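Local coordinates for centrosomal protein 120 (PDB 6EWH), which probably acts at centrosomes and basal bodies in the formation of cilia, the chain here being its second C2 domain (C2B), at residues G57-L66 and L110-L121; V37-V47 and F76-E85. The protein carries 1 engineered substitution. All coordinates share one frame; numbering follows the deposited sequence. Where two conformers were deposited one is given.

How the contacts relate
The two contacts lie side by side in one C2 domain, their centres about 12 Å apart, and their segments alternate along the chain. Both are partly buried. Contact 1 joins two neighbouring strands of the four-stranded sheet through backbone hydrogen bonds, with a buried inner face (Phe60, Phe62, Leu114) and a partly exposed outer one. In contact 2 an irregular loop packs on the end of strand 29-41, which belongs to the other sheet; a buried leucine-valine cluster lies beside an exposed rim, and side-chain packing and bridging waters replace the backbone hydrogen bonds. They meet directly: Phe60 pairs through its backbone with Phe76, and the ring of Phe62 packs against those of Phe76 and Phe84.

Contact 1 (G57-L66 and L110-L121); sequences GSEFFFYYSL and LQIHLCCGNHSL
Phe61 faces Cys115, and Tyr63 faces His113, as antiparallel hydrogen-bonded pairs, with the non-hydrogen-bonded pair Phe62-Leu114 between them. Strands 60-66 and 110-116, their axes 4.6 Å apart, are the two middle strands of the four-stranded sheet in this C2 beta-sandwich. The straightest rung runs from His113 N to Tyr63 O, 2.8 Å long with 174° at the hydrogen. Beyond Tyr64 the ladder opens and waters step in: water 1 links Ser65 N to Gln111 O, and water 2 links Ser65 O to Gln111 N.

On the face that meets strand 171-180 through Phe62 and Ile112, Phe62 CE1 touches Leu114 CD1 at 3.8 Å. Tyr64 lies alongside Ile112 and points the same way, its CB 3.9 Å from Ile112 CG1. Leu121 comes in from the next strand at about a right angle to Phe60, bringing its CD1 to the ring edge, 3.8 Å from Phe60 CE1. Cys116 SG approaches the same ring obliquely, 4.5 Å from its centroid.

The opposite face carries Phe61, Tyr63, His113 and Cys115. Phe61 holds CG between its backbone N and carbonyl carbon (chi1 61°), which lays the ring across to the partner strand; Cys115 CB sits over one face, displaced toward the rim, in a CH-pi contact 3.8 Å from the centroid. Gly117 O, in the type II' turn from Cys116 to His119, lies at that ring's edge. Across the hairpin closed by this turn, His113 ND1 meets Ser120 OG in the imidazole plane, 2.7 Å away in a nearly straight hydrogen bond.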
# COMPACT_ATOMS: atom_id res chain seq x y z
N GLY A 57 -1.56 -21.78 13.05
CA GLY A 57 -1.36 -21.60 11.63
C GLY A 57 -1.94 -20.28 11.17
O GLY A 57 -1.62 -19.79 10.08
N SER A 58 -2.80 -19.69 12.00
CA SER A 58 -3.25 -18.32 11.80
C SER A 58 -2.07 -17.37 11.99
O SER A 58 -1.76 -16.94 13.11
CB SER A 58 -4.39 -17.97 12.75
OG SER A 58 -3.93 -17.87 14.09
N GLU A 59 -1.38 -17.09 10.89
CA GLU A 59 -0.32 -16.10 10.83
C GLU A 59 -0.65 -15.20 9.65
O GLU A 59 -0.79 -15.68 8.53
CB GLU A 59 1.02 -16.81 10.62
CG GLU A 59 2.19 -15.91 10.36
CD GLU A 59 3.51 -16.60 10.60
OE1 GLU A 59 3.82 -16.91 11.77
OE2 GLU A 59 4.25 -16.85 9.62
N PHE A 60 -0.82 -13.91 9.92
CA PHE A 60 -1.39 -12.99 8.94
C PHE A 60 -0.36 -11.94 8.57
O PHE A 60 0.53 -11.60 9.37
CB PHE A 60 -2.66 -12.32 9.50
CG PHE A 60 -3.67 -13.31 10.03
CD1 PHE A 60 -4.64 -13.84 9.18
CD2 PHE A 60 -3.65 -13.71 11.35
CE1 PHE A 60 -5.57 -14.76 9.65
CE2 PHE A 60 -4.59 -14.63 11.83
CZ PHE A 60 -5.54 -15.15 10.97
N PHE A 61 -0.45 -11.43 7.35
CA PHE A 61 0.49 -10.42 6.89
C PHE A 61 -0.16 -9.68 5.73
O PHE A 61 -1.17 -10.12 5.17
CB PHE A 61 1.83 -11.04 6.44
CG PHE A 61 1.69 -12.02 5.30
CD1 PHE A 61 1.38 -13.35 5.55
CD2 PHE A 61 1.87 -11.60 3.99
CE1 PHE A 61 1.24 -14.25 4.50
CE2 PHE A 61 1.73 -12.49 2.94
CZ PHE A 61 1.41 -13.82 3.19
N PHE A 62 0.42 -8.54 5.38
CA PHE A 62 -0.05 -7.78 4.23
C PHE A 62 0.87 -7.98 3.04
O PHE A 62 2.09 -8.10 3.17
CB PHE A 62 -0.18 -6.29 4.57
CG PHE A 62 -1.13 -6.04 5.70
CD1 PHE A 62 -2.51 -6.07 5.49
CD2 PHE A 62 -0.66 -5.83 6.98
CE1 PHE A 62 -3.39 -5.88 6.54
CE2 PHE A 62 -1.53 -5.64 8.04
CZ PHE A 62 -2.90 -5.66 7.82
N TYR A 63 0.25 -8.02 1.85
CA TYR A 63 0.98 -8.14 0.60
C TYR A 63 0.54 -7.04 -0.35
O TYR A 63 -0.65 -6.73 -0.45
CB TYR A 63 0.72 -9.50 -0.09
CG TYR A 63 1.09 -9.45 -1.55
CD1 TYR A 63 2.42 -9.58 -1.94
CD2 TYR A 63 0.13 -9.21 -2.54
CE1 TYR A 63 2.79 -9.50 -3.27
CE2 TYR A 63 0.50 -9.11 -3.87
CZ TYR A 63 1.83 -9.26 -4.23
OH TYR A 63 2.22 -9.19 -5.55
N TYR A 64 1.50 -6.46 -1.07
CA TYR A 64 1.16 -5.62 -2.21
C TYR A 64 2.33 -5.59 -3.18
O TYR A 64 3.47 -5.90 -2.82
CB TYR A 64 0.77 -4.21 -1.80
CG TYR A 64 1.76 -3.50 -0.91
CD1 TYR A 64 1.67 -3.63 0.47
CD2 TYR A 64 2.74 -2.67 -1.44
CE1 TYR A 64 2.58 -2.97 1.31
CE2 TYR A 64 3.62 -2.01 -0.62
CZ TYR A 64 3.54 -2.16 0.74
OH TYR A 64 4.43 -1.50 1.56
N SER A 65 2.01 -5.22 -4.42
CA SER A 65 3.00 -5.03 -5.46
C SER A 65 3.21 -3.53 -5.64
O SER A 65 2.26 -2.80 -5.95
CB SER A 65 2.49 -5.65 -6.76
OG SER A 65 3.44 -5.49 -7.79
N LEU A 66 4.44 -3.06 -5.42
CA LEU A 66 4.78 -1.65 -5.56
C LEU A 66 5.74 -1.52 -6.74
O LEU A 66 6.89 -1.95 -6.65
CB LEU A 66 5.40 -1.11 -4.27
CG LEU A 66 5.79 0.38 -4.28
CD1 LEU A 66 4.60 1.28 -4.48
CD2 LEU A 66 6.51 0.74 -3.00
N LEU A 110 -2.93 0.79 -6.05
CA LEU A 110 -2.24 -0.24 -5.29
C LEU A 110 -3.29 -1.11 -4.61
O LEU A 110 -4.25 -0.60 -4.04
CB LEU A 110 -1.38 0.47 -4.24
CG LEU A 110 -0.44 -0.29 -3.33
CD1 LEU A 110 0.72 -0.80 -4.14
CD2 LEU A 110 0.04 0.67 -2.26
N GLN A 111 -3.13 -2.43 -4.71
CA GLN A 111 -4.04 -3.36 -4.05
C GLN A 111 -3.31 -4.03 -2.90
O GLN A 111 -2.40 -4.84 -3.09
CB GLN A 111 -4.61 -4.39 -5.03
CG GLN A 111 -5.80 -3.86 -5.82
CD GLN A 111 -6.40 -4.90 -6.74
OE1 GLN A 111 -5.69 -5.71 -7.33
NE2 GLN A 111 -7.73 -4.89 -6.86
N ILE A 112 -3.71 -3.68 -1.68
CA ILE A 112 -3.08 -4.24 -0.48
C ILE A 112 -3.96 -5.35 0.04
O ILE A 112 -5.15 -5.13 0.30
CB ILE A 112 -2.84 -3.16 0.58
CG1 ILE A 112 -1.92 -2.07 0.03
CG2 ILE A 112 -2.26 -3.81 1.85
CD1 ILE A 112 -1.77 -0.88 0.96
N HIS A 113 -3.39 -6.54 0.20
CA HIS A 113 -4.13 -7.73 0.59
C HIS A 113 -3.78 -8.10 2.02
O HIS A 113 -2.60 -8.09 2.40
CB HIS A 113 -3.74 -8.91 -0.30
CG HIS A 113 -4.27 -8.82 -1.69
ND1 HIS A 113 -5.32 -9.58 -2.14
CD2 HIS A 113 -3.89 -8.04 -2.73
CE1 HIS A 113 -5.57 -9.28 -3.40
NE2 HIS A 113 -4.72 -8.34 -3.78
N LEU A 114 -4.79 -8.46 2.80
CA LEU A 114 -4.57 -9.18 4.04
C LEU A 114 -4.53 -10.66 3.71
O LEU A 114 -5.46 -11.18 3.08
CB LEU A 114 -5.69 -8.91 5.05
CG LEU A 114 -5.66 -9.82 6.28
CD1 LEU A 114 -4.43 -9.53 7.14
CD2 LEU A 114 -6.96 -9.70 7.12
N CYS A 115 -3.45 -11.34 4.09
CA CYS A 115 -3.23 -12.72 3.69
C CYS A 115 -3.04 -13.62 4.89
O CYS A 115 -2.62 -13.18 5.96
CB CYS A 115 -1.97 -12.84 2.84
SG CYS A 115 -2.12 -11.94 1.31
N CYS A 116 -3.38 -14.89 4.69
CA CYS A 116 -3.01 -15.96 5.61
C CYS A 116 -2.51 -17.11 4.76
O CYS A 116 -3.27 -17.64 3.95
CB CYS A 116 -4.20 -16.40 6.45
SG CYS A 116 -3.78 -17.68 7.67
N GLY A 117 -1.24 -17.48 4.92
CA GLY A 117 -0.66 -18.48 4.04
C GLY A 117 -0.72 -18.01 2.60
O GLY A 117 -0.28 -16.91 2.26
N ASN A 118 -1.31 -18.84 1.74
CA ASN A 118 -1.43 -18.51 0.33
C ASN A 118 -2.81 -17.98 -0.04
O ASN A 118 -3.17 -17.99 -1.22
CB ASN A 118 -1.03 -19.70 -0.54
CG ASN A 118 0.46 -19.99 -0.47
OD1 ASN A 118 1.28 -19.09 -0.66
ND2 ASN A 118 0.81 -21.23 -0.18
N HIS A 119 -3.58 -17.51 0.93
CA HIS A 119 -4.93 -17.02 0.69
C HIS A 119 -5.03 -15.54 0.98
O HIS A 119 -4.55 -15.07 2.02
CB HIS A 119 -5.94 -17.71 1.61
CG HIS A 119 -6.12 -19.16 1.31
ND1 HIS A 119 -5.58 -20.15 2.11
CD2 HIS A 119 -6.77 -19.80 0.31
CE1 HIS A 119 -5.90 -21.33 1.61
NE2 HIS A 119 -6.62 -21.15 0.52
N SER A 120 -5.70 -14.82 0.10
CA SER A 120 -6.10 -13.45 0.36
C SER A 120 -7.45 -13.47 1.07
O SER A 120 -8.42 -14.04 0.56
CB SER A 120 -6.19 -12.64 -0.93
OG SER A 120 -6.71 -11.35 -0.66
N LEU A 121 -7.50 -12.86 2.24
CA LEU A 121 -8.75 -12.70 2.98
C LEU A 121 -9.48 -11.43 2.61
O LEU A 121 -10.67 -11.30 2.89
CB LEU A 121 -8.43 -12.65 4.47
CG LEU A 121 -7.84 -13.93 5.06
CD1 LEU A 121 -7.49 -13.72 6.52
CD2 LEU A 121 -8.83 -15.07 4.90
O HOH W 1 -0.88 -5.44 -5.14
O HOH W 2 -0.52 -3.08 -6.14

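Contact 2 (V37-V47 and F76-E85); sequences VAFATKLEQLV and FHNLLSPDFE
Leu79 reaches across from the loop to both Leu43 and Val47, and here the packing is tightest. With CG anti to the backbone N (chi1 -163°) the branch is carried over to the 3-10 segment, and its two methyls take different partners: Leu79 CD1 rests on Leu43 CB at 3.7 Å, while Leu79 CD2 presses on Val47 CG2 at 3.5 Å, closer than usual van der Waals contact. Leu53 of helix 50-54 and Leu114 of strand 110-116 also pack on Leu79. Leu43 CD1 goes on to meet Pro82 CG and the edge of the Phe76 ring. Beside the packed leucines, water 5 bridges the backbones, from Leu43 N to Leu79 O.

Farther along, Phe84 leans on the strand itself. Its CZ lies 3.6 Å from Phe39 C, and Ala40 CB meets the ring edge in its plane, 3.9 Å from Phe84 CE2. Phe84 CD2 also stands over the centre of the Phe76 ring, and the Phe84 and Phe62 rings meet edge-to-face.

The outer side is looser and wetter. Water 3 joins Ala38 O to Phe84 O, and water 4 is shared by Lys42 N, Leu80 O and Glu44 OE1, the last 2.8 Å away. Bent at chi2 (-85°), Glu44 folds its carboxylate against the exposed Leu80, with CD 3.4 Å from Leu80 CD1. Replacing Glu44 by an alanine would probably leave water 4 without its carboxylate acceptor and the end of Leu80 without the group it lies against. The whole is a connecting loop packed over the end of a strand and the 3-10 turn at 43-46, at one end of the C2 beta-sandwich.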
# COMPACT_ATOMS: atom_id res chain seq x y z
N VAL A 37 1.90 0.68 6.20
CA VAL A 37 0.72 0.08 6.83
C VAL A 37 0.82 0.36 8.33
O VAL A 37 1.77 -0.08 9.00
CB VAL A 37 0.57 -1.41 6.50
CG1 VAL A 37 0.37 -1.59 5.00
CG2 VAL A 37 1.77 -2.25 6.99
N ALA A 38 -0.13 1.13 8.84
CA ALA A 38 -0.01 1.73 10.17
C ALA A 38 -0.80 1.03 11.27
O ALA A 38 -0.31 0.95 12.41
CB ALA A 38 -0.41 3.21 10.11
N PHE A 39 -2.00 0.53 10.98
CA PHE A 39 -2.86 -0.07 12.00
C PHE A 39 -4.03 -0.73 11.27
O PHE A 39 -4.22 -0.52 10.06
CB PHE A 39 -3.40 0.97 12.98
CG PHE A 39 -4.36 1.95 12.36
CD1 PHE A 39 -3.90 3.13 11.80
CD2 PHE A 39 -5.73 1.70 12.34
CE1 PHE A 39 -4.78 4.04 11.22
CE2 PHE A 39 -6.61 2.59 11.76
CZ PHE A 39 -6.13 3.76 11.21
N ALA A 40 -4.82 -1.51 12.01
CA ALA A 40 -6.00 -2.14 11.43
C ALA A 40 -7.02 -2.38 12.54
O ALA A 40 -6.67 -2.47 13.72
CB ALA A 40 -5.67 -3.47 10.76
N THR A 41 -8.29 -2.49 12.14
CA THR A 41 -9.30 -2.91 13.08
C THR A 41 -10.41 -3.66 12.35
O THR A 41 -10.52 -3.64 11.13
CB THR A 41 -9.84 -1.76 13.96
OG1 THR A 41 -10.64 -2.31 15.02
CG2 THR A 41 -10.69 -0.81 13.16
N LYS A 42 -11.17 -4.41 13.15
CA LYS A 42 -12.30 -5.23 12.68
C LYS A 42 -11.89 -6.29 11.64
O LYS A 42 -12.72 -6.73 10.84
CB LYS A 42 -13.47 -4.38 12.17
CG LYS A 42 -14.00 -3.39 13.19
CD LYS A 42 -14.57 -4.11 14.41
CE LYS A 42 -15.08 -3.11 15.44
NZ LYS A 42 -15.56 -3.78 16.67
N LEU A 43 -10.63 -6.72 11.67
CA LEU A 43 -10.19 -7.72 10.69
C LEU A 43 -10.88 -9.06 10.86
O LEU A 43 -10.95 -9.84 9.89
CB LEU A 43 -8.67 -7.90 10.75
CG LEU A 43 -7.83 -6.65 10.49
CD1 LEU A 43 -6.36 -7.07 10.47
CD2 LEU A 43 -8.22 -5.96 9.18
N GLU A 44 -11.39 -9.36 12.05
CA GLU A 44 -11.99 -10.66 12.30
C GLU A 44 -13.21 -10.91 11.42
O GLU A 44 -13.57 -12.07 11.18
CB GLU A 44 -12.36 -10.83 13.78
CG GLU A 44 -13.55 -10.00 14.22
CD GLU A 44 -13.19 -8.57 14.61
OE1 GLU A 44 -12.02 -8.18 14.44
OE2 GLU A 44 -14.08 -7.85 15.10
N GLN A 45 -13.83 -9.85 10.89
CA GLN A 45 -14.95 -10.03 9.97
C GLN A 45 -14.54 -10.76 8.70
O GLN A 45 -15.41 -11.29 8.00
CB GLN A 45 -15.54 -8.69 9.56
CG GLN A 45 -16.13 -7.89 10.68
CD GLN A 45 -16.72 -6.60 10.17
OE1 GLN A 45 -16.93 -6.43 8.96
NE2 GLN A 45 -17.00 -5.67 11.08
N LEU A 46 -13.25 -10.77 8.37
CA LEU A 46 -12.75 -11.40 7.16
C LEU A 46 -12.46 -12.89 7.33
O LEU A 46 -12.06 -13.54 6.36
CB LEU A 46 -11.49 -10.68 6.69
CG LEU A 46 -11.71 -9.20 6.37
CD1 LEU A 46 -10.37 -8.53 6.06
CD2 LEU A 46 -12.68 -9.02 5.21
N VAL A 47 -12.65 -13.44 8.52
CA VAL A 47 -12.43 -14.85 8.78
C VAL A 47 -13.78 -15.47 9.17
O VAL A 47 -14.39 -15.03 10.14
CB VAL A 47 -11.37 -15.08 9.86
CG1 VAL A 47 -11.27 -16.54 10.23
CG2 VAL A 47 -10.02 -14.59 9.35
N PHE A 76 1.79 -11.41 11.80
CA PHE A 76 1.19 -11.23 13.12
C PHE A 76 0.10 -12.26 13.36
O PHE A 76 -0.50 -12.79 12.42
CB PHE A 76 0.69 -9.78 13.33
CG PHE A 76 -0.42 -9.37 12.39
CD1 PHE A 76 -0.14 -8.98 11.10
CD2 PHE A 76 -1.74 -9.35 12.83
CE1 PHE A 76 -1.17 -8.59 10.24
CE2 PHE A 76 -2.76 -8.96 11.97
CZ PHE A 76 -2.47 -8.58 10.69
N HIS A 77 -0.18 -12.53 14.64
CA HIS A 77 -1.14 -13.57 15.00
C HIS A 77 -2.47 -13.02 15.49
O HIS A 77 -3.50 -13.65 15.26
CB HIS A 77 -0.53 -14.47 16.08
CG HIS A 77 -1.51 -15.44 16.69
ND1 HIS A 77 -2.19 -16.38 15.94
CD2 HIS A 77 -1.90 -15.62 17.97
CE1 HIS A 77 -2.97 -17.09 16.74
NE2 HIS A 77 -2.81 -16.65 17.97
N ASN A 78 -2.47 -11.85 16.13
CA ASN A 78 -3.65 -11.34 16.82
C ASN A 78 -4.53 -10.59 15.82
O ASN A 78 -4.46 -9.37 15.67
CB ASN A 78 -3.23 -10.43 17.97
CG ASN A 78 -4.34 -10.21 18.97
OD1 ASN A 78 -5.52 -10.29 18.63
ND2 ASN A 78 -3.97 -9.92 20.22
N LEU A 79 -5.38 -11.35 15.14
CA LEU A 79 -6.27 -10.73 14.15
C LEU A 79 -7.37 -9.91 14.81
O LEU A 79 -7.75 -8.84 14.31
CB LEU A 79 -6.86 -11.81 13.25
CG LEU A 79 -7.46 -11.26 11.96
CD1 LEU A 79 -6.34 -10.78 11.04
CD2 LEU A 79 -8.29 -12.31 11.28
N LEU A 80 -7.92 -10.40 15.93
CA LEU A 80 -8.98 -9.68 16.62
C LEU A 80 -8.48 -8.39 17.27
O LEU A 80 -9.23 -7.41 17.35
CB LEU A 80 -9.62 -10.60 17.67
CG LEU A 80 -10.77 -10.05 18.51
CD1 LEU A 80 -11.89 -9.55 17.62
CD2 LEU A 80 -11.29 -11.11 19.48
N SER A 81 -7.23 -8.36 17.71
CA SER A 81 -6.65 -7.17 18.33
C SER A 81 -5.26 -6.96 17.73
O SER A 81 -4.25 -7.32 18.35
CB SER A 81 -6.61 -7.29 19.86
OG SER A 81 -6.39 -6.02 20.43
N PRO A 82 -5.19 -6.38 16.53
CA PRO A 82 -3.93 -6.38 15.77
C PRO A 82 -2.78 -5.78 16.55
O PRO A 82 -2.92 -4.73 17.19
CB PRO A 82 -4.27 -5.54 14.54
CG PRO A 82 -5.72 -5.79 14.34
CD PRO A 82 -6.30 -5.82 15.75
N ASP A 83 -1.64 -6.45 16.48
CA ASP A 83 -0.46 -6.02 17.21
C ASP A 83 0.75 -5.81 16.31
O ASP A 83 1.85 -5.59 16.82
CB ASP A 83 -0.13 -7.01 18.33
CG ASP A 83 0.01 -8.43 17.84
OD1 ASP A 83 -0.17 -8.69 16.63
OD2 ASP A 83 0.29 -9.32 18.67
N PHE A 84 0.58 -5.85 14.99
CA PHE A 84 1.71 -5.53 14.12
C PHE A 84 2.13 -4.08 14.33
O PHE A 84 1.34 -3.22 14.71
CB PHE A 84 1.38 -5.81 12.64
CG PHE A 84 0.27 -4.97 12.05
CD1 PHE A 84 0.57 -3.74 11.47
CD2 PHE A 84 -1.04 -5.45 11.98
CE1 PHE A 84 -0.43 -2.97 10.87
CE2 PHE A 84 -2.05 -4.67 11.39
CZ PHE A 84 -1.74 -3.44 10.84
N GLU A 85 3.43 -3.83 14.11
CA GLU A 85 4.00 -2.50 14.17
C GLU A 85 3.81 -1.78 12.83
O GLU A 85 3.72 -2.42 11.78
CB GLU A 85 5.49 -2.62 14.43
CG GLU A 85 5.79 -3.17 15.82
CD GLU A 85 5.56 -2.13 16.89
OE1 GLU A 85 6.13 -1.03 16.76
OE2 GLU A 85 4.80 -2.40 17.84
O HOH W 3 0.77 -0.42 14.39
O HOH W 4 -11.09 -5.88 15.75
O HOH W 5 -8.83 -6.42 13.88